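Long-range contact in subtilisin-like protein (Prochloron didemni, PDB 3ZXY), which is probably a serine-type endopeptidase of the subtilisin family, represented here by its protease domain: residues 136-140 and 235-241. The protein carries 1 engineered substitution. Sequence-based numbering, arbitrary orientation.
Sequences NNVLL and PDPQKVR
In the subtilase core, N137 meets D236, P237 and Q238, at the start of helix 237-247, with the amide end of its side chain. It is the C' residue of the Schellman motif closing helix 124-135, just before the chain enters strand 139-143 of the central parallel sheet, and asparagine readily adopts the positive phi (52°) needed there. CB holds CG anti to the backbone N (chi1 -163°), and this brings CG to 3.7 Å from P237 CD. The amide then divides its two ends: OD1 accepts from Q238 N at 2.9 Å, in the carbonyl plane and on a lone pair, while ND2 donates to D236 OD1 at 2.9 Å, nearly straight at 161°. An aspartate in its place would probably leave D236 OD1 without this donor and bring two carboxylates close together, whereas the amide serves donor and acceptor alike. P237, a residue with no N-H to satisfy in a first turn, turns the CB-CG-CD side of its ring to the backbone O of N137, with CG 3.2 Å from that O, and sets CB 3.7 Å from L139 CB. Farther along, L139 CD1 rests 3.7 Å from CD of R241, whose NE bonds to the V161 carbonyl. D236 is the N-cap, its OD1 taking ND2 of N137 and N of K239 from opposite faces of the carboxylate.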
ATOM      1  N   ASN A 136       5.949  10.308 -13.535  1.00 23.63           N
ATOM      2  CA  ASN A 136       4.523  10.641 -13.644  1.00 23.00           C
ATOM      3  C   ASN A 136       3.867  11.055 -12.323  1.00 21.02           C
ATOM      4  O   ASN A 136       2.644  11.242 -12.262  1.00 20.71           O
ATOM      5  CB  ASN A 136       3.756   9.457 -14.231  1.00 23.53           C
ATOM      6  CG  ASN A 136       3.932   9.346 -15.734  1.00 25.64           C
ATOM      7  OD1 ASN A 136       3.177   9.944 -16.513  1.00 28.94           O
ATOM      8  ND2 ASN A 136       4.955   8.632 -16.149  1.00 27.16           N
ATOM      9  N   ASN A 137       4.683  11.210 -11.286  1.00 19.86           N
ATOM     10  CA  ASN A 137       4.191  11.533  -9.943  1.00 18.46           C
ATOM     11  C   ASN A 137       3.086  10.583  -9.448  1.00 17.59           C
ATOM     12  O   ASN A 137       1.986  10.999  -9.061  1.00 17.40           O
ATOM     13  CB  ASN A 137       3.745  12.993  -9.872  1.00 19.16           C
ATOM     14  CG  ASN A 137       3.622  13.503  -8.449  1.00 18.59           C
ATOM     15  OD1 ASN A 137       3.992  12.817  -7.488  1.00 18.15           O
ATOM     16  ND2 ASN A 137       3.089  14.709  -8.311  1.00 19.79           N
ATOM     17  N   VAL A 138       3.409   9.297  -9.479  1.00 16.90           N
ATOM     18  CA  VAL A 138       2.556   8.232  -8.971  1.00 16.22           C
ATOM     19  C   VAL A 138       3.303   7.655  -7.778  1.00 15.61           C
ATOM     20  O   VAL A 138       4.478   7.315  -7.907  1.00 17.64           O
ATOM     21  CB  VAL A 138       2.345   7.143 -10.043  1.00 16.45           C
ATOM     22  CG1 VAL A 138       1.573   5.950  -9.481  1.00 16.12           C
ATOM     23  CG2 VAL A 138       1.661   7.727 -11.275  1.00 17.69           C
ATOM     24  N   LEU A 139       2.666   7.551  -6.624  1.00 14.10           N
ATOM     25  CA  LEU A 139       3.357   7.064  -5.426  1.00 13.49           C
ATOM     26  C   LEU A 139       3.230   5.556  -5.267  1.00 12.86           C
ATOM     27  O   LEU A 139       2.119   5.030  -5.169  1.00 12.64           O
ATOM     28  CB  LEU A 139       2.781   7.738  -4.185  1.00 13.13           C
ATOM     29  CG  LEU A 139       3.293   7.249  -2.838  1.00 12.56           C
ATOM     30  CD1 LEU A 139       4.796   7.475  -2.722  1.00 12.65           C
ATOM     31  CD2 LEU A 139       2.554   7.958  -1.707  1.00 13.04           C
ATOM     32  N   LEU A 140       4.368   4.868  -5.243  1.00 12.83           N
ATOM     33  CA  LEU A 140       4.409   3.442  -4.963  1.00 13.00           C
ATOM     34  C   LEU A 140       4.602   3.282  -3.453  1.00 11.69           C
ATOM     35  O   LEU A 140       5.522   3.871  -2.889  1.00 11.44           O
ATOM     36  CB  LEU A 140       5.569   2.798  -5.740  1.00 15.19           C
ATOM     37  CG  LEU A 140       5.450   1.307  -6.058  1.00 18.17           C
ATOM     38  CD1 LEU A 140       6.452   0.870  -7.125  1.00 20.38           C
ATOM     39  CD2 LEU A 140       5.613   0.516  -4.785  1.00 19.34           C
ATOM     40  N   PRO A 235      -3.695  17.016  -7.144  1.00 20.14           N
ATOM     41  CA  PRO A 235      -3.133  15.952  -6.305  1.00 18.56           C
ATOM     42  C   PRO A 235      -1.640  15.739  -6.578  1.00 17.66           C
ATOM     43  O   PRO A 235      -1.219  15.750  -7.729  1.00 18.60           O
ATOM     44  CB  PRO A 235      -3.924  14.707  -6.724  1.00 19.18           C
ATOM     45  CG  PRO A 235      -5.120  15.186  -7.449  1.00 20.76           C
ATOM     46  CD  PRO A 235      -4.812  16.542  -7.979  1.00 21.12           C
ATOM     47  N   ASP A 236      -0.863  15.551  -5.512  1.00 15.82           N
ATOM     48  CA  ASP A 236       0.596  15.479  -5.617  1.00 15.48           C
ATOM     49  C   ASP A 236       1.094  14.327  -4.756  1.00 13.62           C
ATOM     50  O   ASP A 236       1.412  14.504  -3.567  1.00 12.83           O
ATOM     51  CB  ASP A 236       1.200  16.814  -5.169  1.00 16.27           C
ATOM     52  CG  ASP A 236       2.691  16.932  -5.444  1.00 17.51           C
ATOM     53  OD1 ASP A 236       3.373  15.909  -5.697  1.00 18.00           O
ATOM     54  OD2 ASP A 236       3.201  18.099  -5.376  1.00 19.40           O
ATOM     55  N   PRO A 237       1.119  13.123  -5.338  1.00 13.07           N
ATOM     56  CA  PRO A 237       1.482  11.944  -4.582  1.00 12.35           C
ATOM     57  C   PRO A 237       2.863  12.009  -3.950  1.00 12.45           C
ATOM     58  O   PRO A 237       3.022  11.554  -2.804  1.00 11.59           O
ATOM     59  CB  PRO A 237       1.356  10.820  -5.616  1.00 12.64           C
ATOM     60  CG  PRO A 237       0.215  11.312  -6.469  1.00 13.17           C
ATOM     61  CD  PRO A 237       0.516  12.775  -6.636  1.00 13.72           C
ATOM     62  N   GLN A 238       3.859  12.547  -4.649  1.00 13.41           N
ATOM     63  CA  GLN A 238       5.186  12.650  -4.049  1.00 14.16           C
ATOM     64  C   GLN A 238       5.223  13.641  -2.888  1.00 13.44           C
ATOM     65  O   GLN A 238       5.960  13.449  -1.933  1.00 12.84           O
ATOM     66  CB  GLN A 238       6.270  12.941  -5.086  1.00 16.63           C
ATOM     67  CG  GLN A 238       6.680  11.701  -5.879  1.00 18.24           C
ATOM     68  CD  GLN A 238       7.342  10.622  -5.010  1.00 19.44           C
ATOM     69  OE1 GLN A 238       8.155  10.927  -4.134  1.00 22.55           O
ATOM     70  NE2 GLN A 238       6.991   9.370  -5.249  1.00 21.82           N
ATOM     71  N   LYS A 239       4.408  14.678  -2.936  1.00 13.53           N
ATOM     72  CA  LYS A 239       4.287  15.582  -1.793  1.00 13.92           C
ATOM     73  C   LYS A 239       3.660  14.862  -0.607  1.00 12.22           C
ATOM     74  O   LYS A 239       4.060  15.078   0.551  1.00 11.67           O
ATOM     75  CB  LYS A 239       3.444  16.819  -2.147  1.00 15.68           C
ATOM     76  CG  LYS A 239       3.346  17.830  -1.009  1.00 18.16           C
ATOM     77  CD  LYS A 239       2.623  19.084  -1.461  1.00 22.29           C
ATOM     78  CE  LYS A 239       2.675  20.194  -0.407  1.00 24.79           C
ATOM     79  NZ  LYS A 239       1.728  21.292  -0.754  1.00 30.01           N
ATOM     80  N   VAL A 240       2.661  14.021  -0.872  1.00 11.32           N
ATOM     81  CA  VAL A 240       2.037  13.262   0.198  1.00 11.09           C
ATOM     82  C   VAL A 240       3.049  12.321   0.861  1.00 10.58           C
ATOM     83  O   VAL A 240       3.088  12.196   2.095  1.00 10.37           O
ATOM     84  CB  VAL A 240       0.784  12.527  -0.310  1.00 11.10           C
ATOM     85  CG1 VAL A 240       0.370  11.428   0.665  1.00 11.39           C
ATOM     86  CG2 VAL A 240      -0.344  13.535  -0.588  1.00 11.96           C
ATOM     87  N   ARG A 241       3.894  11.677   0.065  1.00 10.95           N
ATOM     88  CA  ARG A 241       4.996  10.909   0.637  1.00 10.90           C
ATOM     89  C   ARG A 241       5.864  11.751   1.576  1.00 10.88           C
ATOM     90  O   ARG A 241       6.216  11.329   2.674  1.00 10.57           O
ATOM     91  CB  ARG A 241       5.864  10.328  -0.475  1.00 11.99           C
ATOM     92  CG  ARG A 241       7.069   9.536   0.000  1.00 12.69           C
ATOM     93  CD  ARG A 241       7.811   9.044  -1.221  1.00 14.20           C
ATOM     94  NE  ARG A 241       9.062   8.391  -0.995  1.00 15.75           N
ATOM     95  CZ  ARG A 241      10.264   8.950  -1.034  1.00 16.34           C
ATOM     96  NH1 ARG A 241      10.446  10.267  -1.190  1.00 17.64           N
ATOM     97  NH2 ARG A 241      11.318   8.163  -0.895  1.00 17.53           N
TER